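Type II secretion ATPase XpsE (PDB 2D28) belongs to the GspE-like family of ATPases that serve bacterial type II secretion, and is represented here by its N-terminal domain. Local coordinates at residues L40-L43 / G44-L48; R18-D22 / T23-R27; R89-Q93 / F94-P98. The protein carries 1 engineered substitution. All coordinates share one frame; numbering follows the deposited sequence.

Contact 1: L40-L43 / G44-L48; sequences LALL and GRLGL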
loop_
_atom_site.group_PDB
_atom_site.type_symbol
_atom_site.label_atom_id
_atom_site.label_comp_id
_atom_site.label_asym_id
_atom_site.label_seq_id
_atom_site.Cartn_x
_atom_site.Cartn_y
_atom_site.Cartn_z
ATOM N N LEU A 40 6.928 2.314 -9.397
ATOM C CA LEU A 40 5.651 1.617 -9.413
ATOM C C LEU A 40 4.453 2.609 -9.443
ATOM O O LEU A 40 3.453 2.396 -10.100
ATOM C CB LEU A 40 5.512 0.716 -8.189
ATOM C CG LEU A 40 6.388 -0.546 -8.264
ATOM C CD1 LEU A 40 6.460 -1.200 -6.896
ATOM C CD2 LEU A 40 5.796 -1.530 -9.293
ATOM N N ALA A 41 4.594 3.676 -8.684
ATOM C CA ALA A 41 3.737 4.907 -8.801
ATOM C C ALA A 41 3.590 5.400 -10.221
ATOM O O ALA A 41 2.486 5.623 -10.652
ATOM C CB ALA A 41 4.350 6.047 -7.903
ATOM N N LEU A 42 4.679 5.510 -10.968
ATOM C CA LEU A 42 4.627 6.066 -12.310
ATOM C C LEU A 42 3.886 5.104 -13.243
ATOM O O LEU A 42 3.024 5.540 -14.015
ATOM C CB LEU A 42 6.007 6.331 -12.839
ATOM C CG LEU A 42 6.113 6.949 -14.226
ATOM C CD1 LEU A 42 5.459 8.333 -14.213
ATOM C CD2 LEU A 42 7.557 7.018 -14.636
ATOM N N LEU A 43 4.196 3.803 -13.129
ATOM C CA LEU A 43 3.474 2.754 -13.847
ATOM C C LEU A 43 1.994 2.762 -13.590
ATOM O O LEU A 43 1.191 2.570 -14.509
ATOM C CB LEU A 43 4.068 1.338 -13.525
ATOM C CG LEU A 43 5.515 1.114 -13.963
ATOM C CD1 LEU A 43 6.113 -0.144 -13.347
ATOM C CD2 LEU A 43 5.597 1.041 -15.526
ATOM N N GLY A 44 1.593 2.964 -12.346
ATOM C CA GLY A 44 0.197 3.081 -12.033
ATOM C C GLY A 44 -0.403 4.327 -12.688
ATOM O O GLY A 44 -1.532 4.282 -13.215
ATOM N N ARG A 45 0.354 5.430 -12.676
ATOM C CA ARG A 45 -0.163 6.721 -13.156
ATOM C C ARG A 45 -0.222 6.749 -14.679
ATOM O O ARG A 45 -1.071 7.432 -15.221
ATOM C CB ARG A 45 0.707 7.888 -12.679
ATOM C CG ARG A 45 0.135 9.321 -12.966
ATOM C CD ARG A 45 1.239 10.394 -13.313
ATOM N NE ARG A 45 0.769 11.798 -13.405
ATOM C CZ ARG A 45 0.344 12.551 -12.387
ATOM N NH1 ARG A 45 0.301 12.076 -11.136
ATOM N NH2 ARG A 45 -0.056 13.806 -12.618
ATOM N N LEU A 46 0.689 6.048 -15.360
ATOM C CA LEU A 46 0.635 5.898 -16.804
ATOM C C LEU A 46 -0.414 4.856 -17.290
ATOM O O LEU A 46 -0.561 4.630 -18.492
ATOM C CB LEU A 46 2.008 5.561 -17.343
ATOM C CG LEU A 46 3.046 6.684 -17.269
ATOM C CD1 LEU A 46 4.432 6.158 -17.496
ATOM C CD2 LEU A 46 2.742 7.724 -18.323
ATOM N N GLY A 47 -1.156 4.254 -16.374
ATOM C CA GLY A 47 -2.127 3.224 -16.711
ATOM C C GLY A 47 -1.540 1.859 -17.136
ATOM O O GLY A 47 -2.221 1.030 -17.785
ATOM N N LEU A 48 -0.307 1.586 -16.757
ATOM C CA LEU A 48 0.359 0.402 -17.268
ATOM C C LEU A 48 0.319 -0.808 -16.352
ATOM O O LEU A 48 0.767 -1.902 -16.767
ATOM C CB LEU A 48 1.822 0.729 -17.613
ATOM C CG LEU A 48 2.033 2.021 -18.445
ATOM C CD1 LEU A 48 3.533 2.303 -18.606
ATOM C CD2 LEU A 48 1.340 2.003 -19.788
#
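Leu42 O receives Leu46 N at 2.7 Å, the shortest backbone hydrogen bond of this helix end, with an N-H...O angle of 155° and the donor lying nearly on the extension of the carbonyl. Carbon closes in on the same oxygen: Leu46 CG is 3.4 Å from Leu42 O, and Arg45 CB approaches it as well. Two earlier bonds follow the same i to i+4 pattern, Gly44 N to Leu40 O at 3.0 Å and Arg45 N to Ala41 O at 2.9 Å.

At Leu43 the pattern changes. Its O accepts from Leu48 N at 2.9 Å, five residues on, while Gly47 N turns back to Gly44 O at 3.2 Å. Together with the positive phi of Gly47 (72°), this pair of bonds defines a Schellman motif closing helix 39-45, and Leu43 and Leu48 supply the apolar contact that often accompanies it. Leu43 CD2 meets Leu48 CD1 at 3.9 Å, the two side chains crossing at about a right angle, with Leu48 CB also near the Leu43 carbonyl oxygen that its own N-H engages.

One turn of backbone separates the other leucine pair. Leu42 has its CG trans to the amide nitrogen (chi1 -178°), which sets CG beside its own carbonyl carbon, where Leu42 CG touches Leu46 CD1 at 3.8 Å. Leu46 is exposed, whereas Leu42 is buried and also rests on Met37. Leu40 looks away from this end of the helix and packs on helix 6-16 through Ile10, Val11 and Leu14, and Leu48 lies against Asp24 and Arg27 of helix 22-27.

Contact 2: R18-D22 / T23-R27; sequences RRLKD and TDLVR. Engineered in segment 23-27: Val26 (natural residue Leu).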
loop_
_atom_site.group_PDB
_atom_site.type_symbol
_atom_site.label_atom_id
_atom_site.label_comp_id
_atom_site.label_asym_id
_atom_site.label_seq_id
_atom_site.Cartn_x
_atom_site.Cartn_y
_atom_site.Cartn_z
ATOM N N ARG A 18 3.408 -11.469 -16.358
ATOM C CA ARG A 18 2.823 -10.778 -17.471
ATOM C C ARG A 18 1.722 -9.792 -17.107
ATOM O O ARG A 18 0.755 -9.572 -17.850
ATOM C CB ARG A 18 2.327 -11.799 -18.465
ATOM C CG ARG A 18 3.498 -12.667 -18.938
ATOM C CD ARG A 18 3.013 -13.963 -19.446
ATOM N NE ARG A 18 2.206 -13.709 -20.621
ATOM C CZ ARG A 18 1.085 -14.366 -20.946
ATOM N NH1 ARG A 18 0.611 -15.378 -20.199
ATOM N NH2 ARG A 18 0.446 -14.014 -22.057
ATOM N N ARG A 19 1.890 -9.161 -15.961
ATOM C CA ARG A 19 1.000 -8.077 -15.510
ATOM C C ARG A 19 1.518 -6.711 -15.926
ATOM O O ARG A 19 0.944 -5.674 -15.555
ATOM C CB ARG A 19 0.910 -8.135 -13.986
ATOM C CG ARG A 19 0.387 -9.464 -13.433
ATOM C CD ARG A 19 0.518 -9.643 -11.913
ATOM N NE ARG A 19 0.165 -10.998 -11.499
ATOM C CZ ARG A 19 0.543 -11.563 -10.342
ATOM N NH1 ARG A 19 1.336 -10.961 -9.516
ATOM N NH2 ARG A 19 0.183 -12.764 -10.050
ATOM N N LEU A 20 2.666 -6.730 -16.619
ATOM C CA LEU A 20 3.371 -5.536 -17.087
ATOM C C LEU A 20 4.152 -5.944 -18.354
ATOM O O LEU A 20 4.841 -6.972 -18.344
ATOM C CB LEU A 20 4.371 -5.053 -16.035
ATOM C CG LEU A 20 5.362 -3.915 -16.446
ATOM C CD1 LEU A 20 4.618 -2.645 -16.683
ATOM C CD2 LEU A 20 6.400 -3.682 -15.359
ATOM N N LYS A 21 4.067 -5.137 -19.403
ATOM C CA LYS A 21 4.804 -5.381 -20.649
ATOM C C LYS A 21 6.136 -4.721 -20.604
ATOM O O LYS A 21 6.271 -3.579 -20.115
ATOM C CB LYS A 21 4.084 -4.754 -21.864
ATOM C CG LYS A 21 2.634 -5.068 -22.003
ATOM C CD LYS A 21 2.184 -4.650 -23.417
ATOM C CE LYS A 21 0.750 -4.168 -23.481
ATOM N NZ LYS A 21 0.627 -2.956 -24.366
ATOM N N ASP A 22 7.130 -5.383 -21.191
ATOM C CA ASP A 22 8.475 -4.895 -21.086
ATOM C C ASP A 22 8.624 -3.600 -21.865
ATOM O O ASP A 22 9.431 -2.746 -21.476
ATOM C CB ASP A 22 9.498 -5.957 -21.507
ATOM C CG ASP A 22 9.593 -6.140 -22.989
ATOM O OD1 ASP A 22 8.543 -6.313 -23.672
ATOM O OD2 ASP A 22 10.729 -6.135 -23.543
ATOM N N THR A 23 7.818 -3.430 -22.918
ATOM C CA THR A 23 7.832 -2.165 -23.680
ATOM C C THR A 23 7.325 -1.023 -22.849
ATOM O O THR A 23 7.912 0.044 -22.827
ATOM C CB THR A 23 7.037 -2.262 -25.002
ATOM O OG1 THR A 23 5.712 -2.765 -24.761
ATOM C CG2 THR A 23 7.682 -3.262 -25.926
ATOM N N ASP A 24 6.239 -1.250 -22.126
ATOM C CA ASP A 24 5.736 -0.247 -21.210
ATOM C C ASP A 24 6.722 0.127 -20.090
ATOM O O ASP A 24 6.812 1.307 -19.641
ATOM C CB ASP A 24 4.444 -0.729 -20.563
ATOM C CG ASP A 24 3.273 -0.794 -21.529
ATOM O OD1 ASP A 24 3.375 -0.285 -22.674
ATOM O OD2 ASP A 24 2.213 -1.373 -21.216
ATOM N N LEU A 25 7.430 -0.873 -19.591
ATOM C CA LEU A 25 8.329 -0.645 -18.480
ATOM C C LEU A 25 9.465 0.204 -18.970
ATOM O O LEU A 25 9.868 1.086 -18.268
ATOM C CB LEU A 25 8.875 -1.951 -17.919
ATOM C CG LEU A 25 9.995 -1.793 -16.900
ATOM C CD1 LEU A 25 9.586 -0.858 -15.716
ATOM C CD2 LEU A 25 10.412 -3.206 -16.407
ATOM N N VAL A 26 9.989 -0.084 -20.165
ATOM C CA VAL A 26 11.110 0.714 -20.706
ATOM C C VAL A 26 10.698 2.175 -20.930
ATOM O O VAL A 26 11.447 3.083 -20.620
ATOM C CB VAL A 26 11.806 0.074 -21.976
ATOM C CG1 VAL A 26 10.816 -0.451 -22.991
ATOM C CG2 VAL A 26 12.793 1.084 -22.650
ATOM N N ARG A 27 9.472 2.417 -21.382
ATOM C CA ARG A 27 9.007 3.799 -21.515
ATOM C C ARG A 27 8.917 4.510 -20.153
ATOM O O ARG A 27 9.338 5.660 -20.016
ATOM C CB ARG A 27 7.646 3.875 -22.182
ATOM C CG ARG A 27 7.534 3.368 -23.632
ATOM C CD ARG A 27 6.086 3.575 -24.190
ATOM N NE ARG A 27 5.383 4.501 -23.288
ATOM C CZ ARG A 27 4.286 4.239 -22.571
ATOM N NH1 ARG A 27 3.659 3.066 -22.666
ATOM N NH2 ARG A 27 3.802 5.187 -21.763
HETATM O O HOH W 1 1.857 -2.808 -18.936
#
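Lys21 and Asp24 both turn CG away from their own carbonyl carbon (chi1 -50° and -70°). With these rotations, and bends at chi3 and chi4, the lysine chain curves past the aspartate carboxylate, keeping Lys21 CB, CG, CD and CE all 3.8 to 3.9 Å from Asp24 OD2. Lys21 is the N-cap of helix 22-27, and its O accepts the first-turn bond from Leu25 N at 3.0 Å. In a capping box the side chain three residues after the cap would bond directly to the cap N-H; here a water does the bridging, accepting from Lys21 N at 3.2 Å and donating to Asp24 OD2 at 2.7 Å.

The same carboxylate sits between two positive groups. Lys21 NZ reaches Asp24 OD2 at 3.9 Å, a long salt bridge, and Arg27 NH1 meets Asp24 OD1 at 3.4 Å, giving a network along the surface of the helix. On the inner side Leu20 CD2 touches Leu25 CB, the two leucines crossing at about a right angle and packing with Leu14 and Leu15 of helix 6-16. Val26, an engineered residue replacing leucine, donates its backbone N to Asp22 O at 3.0 Å.

Contact 3: R89-Q93 / F94-P98; sequences RFLKQ and FHLCP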
loop_
_atom_site.group_PDB
_atom_site.type_symbol
_atom_site.label_atom_id
_atom_site.label_comp_id
_atom_site.label_asym_id
_atom_site.label_seq_id
_atom_site.Cartn_x
_atom_site.Cartn_y
_atom_site.Cartn_z
ATOM N N ARG A 89 -4.962 13.876 6.349
ATOM C CA ARG A 89 -4.161 14.179 5.191
ATOM C C ARG A 89 -3.073 13.122 4.938
ATOM O O ARG A 89 -2.857 12.744 3.846
ATOM C CB ARG A 89 -3.456 15.552 5.368
ATOM C CG ARG A 89 -2.723 16.047 4.111
ATOM C CD ARG A 89 -1.550 16.957 4.414
ATOM N NE ARG A 89 -0.575 16.205 5.204
ATOM C CZ ARG A 89 0.375 15.441 4.713
ATOM N NH1 ARG A 89 0.551 15.356 3.401
ATOM N NH2 ARG A 89 1.178 14.748 5.550
ATOM N N PHE A 90 -2.335 12.758 5.967
ATOM C CA PHE A 90 -1.298 11.733 5.897
ATOM C C PHE A 90 -1.891 10.430 5.319
ATOM O O PHE A 90 -1.337 9.829 4.425
ATOM C CB PHE A 90 -0.737 11.465 7.320
ATOM C CG PHE A 90 0.354 10.480 7.353
ATOM C CD1 PHE A 90 1.707 10.890 7.415
ATOM C CD2 PHE A 90 0.080 9.113 7.345
ATOM C CE1 PHE A 90 2.741 9.960 7.431
ATOM C CE2 PHE A 90 1.137 8.153 7.338
ATOM C CZ PHE A 90 2.466 8.589 7.362
ATOM N N LEU A 91 -2.993 9.972 5.881
ATOM C CA LEU A 91 -3.681 8.780 5.312
ATOM C C LEU A 91 -3.908 8.865 3.809
ATOM O O LEU A 91 -3.590 7.910 3.042
ATOM C CB LEU A 91 -4.999 8.534 6.043
ATOM C CG LEU A 91 -4.925 8.373 7.555
ATOM C CD1 LEU A 91 -6.328 8.030 8.070
ATOM C CD2 LEU A 91 -3.890 7.401 8.031
ATOM N N LYS A 92 -4.435 10.018 3.375
ATOM C CA LYS A 92 -4.700 10.247 1.964
ATOM C C LYS A 92 -3.442 10.334 1.136
ATOM O O LYS A 92 -3.374 9.724 0.057
ATOM C CB LYS A 92 -5.631 11.435 1.713
ATOM C CG LYS A 92 -6.949 11.334 2.321
ATOM C CD LYS A 92 -7.818 12.639 2.061
ATOM C CE LYS A 92 -9.068 12.506 2.779
ATOM N NZ LYS A 92 -10.275 12.633 1.898
ATOM N N GLN A 93 -2.421 11.045 1.596
ATOM C CA GLN A 93 -1.198 11.129 0.844
ATOM C C GLN A 93 -0.518 9.780 0.686
ATOM O O GLN A 93 0.059 9.490 -0.372
ATOM C CB GLN A 93 -0.178 12.063 1.568
ATOM C CG GLN A 93 1.095 12.119 0.878
ATOM C CD GLN A 93 2.252 12.709 1.708
ATOM O OE1 GLN A 93 2.029 13.338 2.742
ATOM N NE2 GLN A 93 3.464 12.512 1.243
ATOM N N PHE A 94 -0.498 8.986 1.753
ATOM C CA PHE A 94 0.270 7.712 1.692
ATOM C C PHE A 94 -0.592 6.505 1.256
ATOM O O PHE A 94 -0.033 5.360 1.020
ATOM C CB PHE A 94 0.960 7.497 3.037
ATOM C CG PHE A 94 2.159 8.415 3.227
ATOM C CD1 PHE A 94 3.392 8.144 2.570
ATOM C CD2 PHE A 94 2.028 9.571 3.939
ATOM C CE1 PHE A 94 4.467 9.026 2.730
ATOM C CE2 PHE A 94 3.112 10.488 4.045
ATOM C CZ PHE A 94 4.325 10.184 3.452
ATOM N N HIS A 95 -1.917 6.732 1.203
ATOM C CA HIS A 95 -2.933 5.721 0.834
ATOM C C HIS A 95 -2.821 4.544 1.762
ATOM O O HIS A 95 -2.488 3.415 1.353
ATOM C CB HIS A 95 -2.776 5.238 -0.616
ATOM C CG HIS A 95 -2.760 6.344 -1.623
ATOM N ND1 HIS A 95 -3.910 6.921 -2.125
ATOM C CD2 HIS A 95 -1.726 7.094 -2.082
ATOM C CE1 HIS A 95 -3.567 7.930 -2.931
ATOM N NE2 HIS A 95 -2.249 8.043 -2.923
ATOM N N LEU A 96 -3.007 4.783 3.054
ATOM C CA LEU A 96 -2.998 3.675 4.003
ATOM C C LEU A 96 -3.976 4.120 5.123
ATOM O O LEU A 96 -4.339 5.301 5.211
ATOM C CB LEU A 96 -1.611 3.489 4.562
ATOM C CG LEU A 96 -0.791 4.679 5.019
ATOM C CD1 LEU A 96 -1.177 5.109 6.416
ATOM C CD2 LEU A 96 0.706 4.338 5.054
ATOM N N CYS A 97 -4.436 3.186 5.909
ATOM C CA CYS A 97 -5.566 3.401 6.819
ATOM C C CYS A 97 -5.589 2.410 7.988
ATOM O O CYS A 97 -5.597 1.219 7.761
ATOM C CB CYS A 97 -6.883 3.274 6.040
ATOM S SG CYS A 97 -8.286 3.930 7.061
ATOM N N PRO A 98 -5.552 2.866 9.236
ATOM C CA PRO A 98 -5.711 1.953 10.338
ATOM C C PRO A 98 -7.134 1.360 10.299
ATOM O O PRO A 98 -8.135 2.124 10.148
ATOM C CB PRO A 98 -5.512 2.847 11.551
ATOM C CG PRO A 98 -4.759 3.982 11.020
ATOM C CD PRO A 98 -5.382 4.258 9.696
HETATM O O HOH W 2 -0.456 10.150 -3.423
#
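The Phe90 ring carries Phe94 CD2 over the centre of one face, 3.4 Å above its plane, and has Leu96 CD1 at its edge, 3.9 Å from Phe90 CE2. Centroids of the two phenyl rings are 4.5 Å apart and their planes meet at 34°, an oblique pairing between the parallel and T-shaped extremes. Phe90 has its CG trans to the backbone nitrogen and beside the carbonyl carbon (chi1 -178°), and from there one ring face meets Phe94 CD2. On the Phe94 ring, Gln93 CG lies over the rim of one face, and Phe90 O is at the edge. The Gln93 amide runs alongside, its plane 31° from that of the ring: Gln93 CD and OE1 meet Phe94 CE2, and NE2 meets CZ.

This amide is held by Arg89, whose NH1 bonds to Gln93 OE1 at 2.6 Å, close to the guanidinium plane; the second link, from Arg89 NH2, is weak. His95 has Lys92 O over the centre of one ring face, 3.4 Å from the plane. His95 NE2 lies 2.8 Å from a water, and that water donates a hydrogen bond to Gln93 O; ND1 bonds to Asp141.

Where the helix ends, Leu91 O receives two backbone N-H groups, from Leu96 N at 3.2 Å and, weakly, from His95 N. His95 leaves helical geometry with positive phi, turning the chain back into the strand. The end of the Leu91 side chain, CD2, then touches the Pro98 ring at CD, 3.9 Å away.

The pair thus joins helix 88-94 to strand 96-102, an outer strand of a three-stranded mixed sheet in the MshEN family region. Phe90 and Phe94 face helix 116-126, Leu91 and Cys97 pack on Ile144 of helix 137-147, and Leu96 and Pro98 touch Leu108 of the adjacent antiparallel strand 105-110.

Contacts 1 and 2 belong to one helical region: their centres are about 11 Å apart and they touch directly. Leu48 CD1 packs 3.6 Å from Asp24 O, and Leu43 CD2 lies 4.0 Å from Leu20 CD1; the end of helix 39-45 and Leu48 pack against helix 22-27 and the loop before it. Contact 3 stands apart, its centre about 19 Å from that of contact 1 and about 28 Å from that of contact 2, with nearest atoms about 8 Å and about 18 Å away; contacts 2 and 3 lie on opposite sides of the chain's centre. The Pro98 side chain comes about 4 Å from a bound cacodylate ion, probably from the crystallisation liquor.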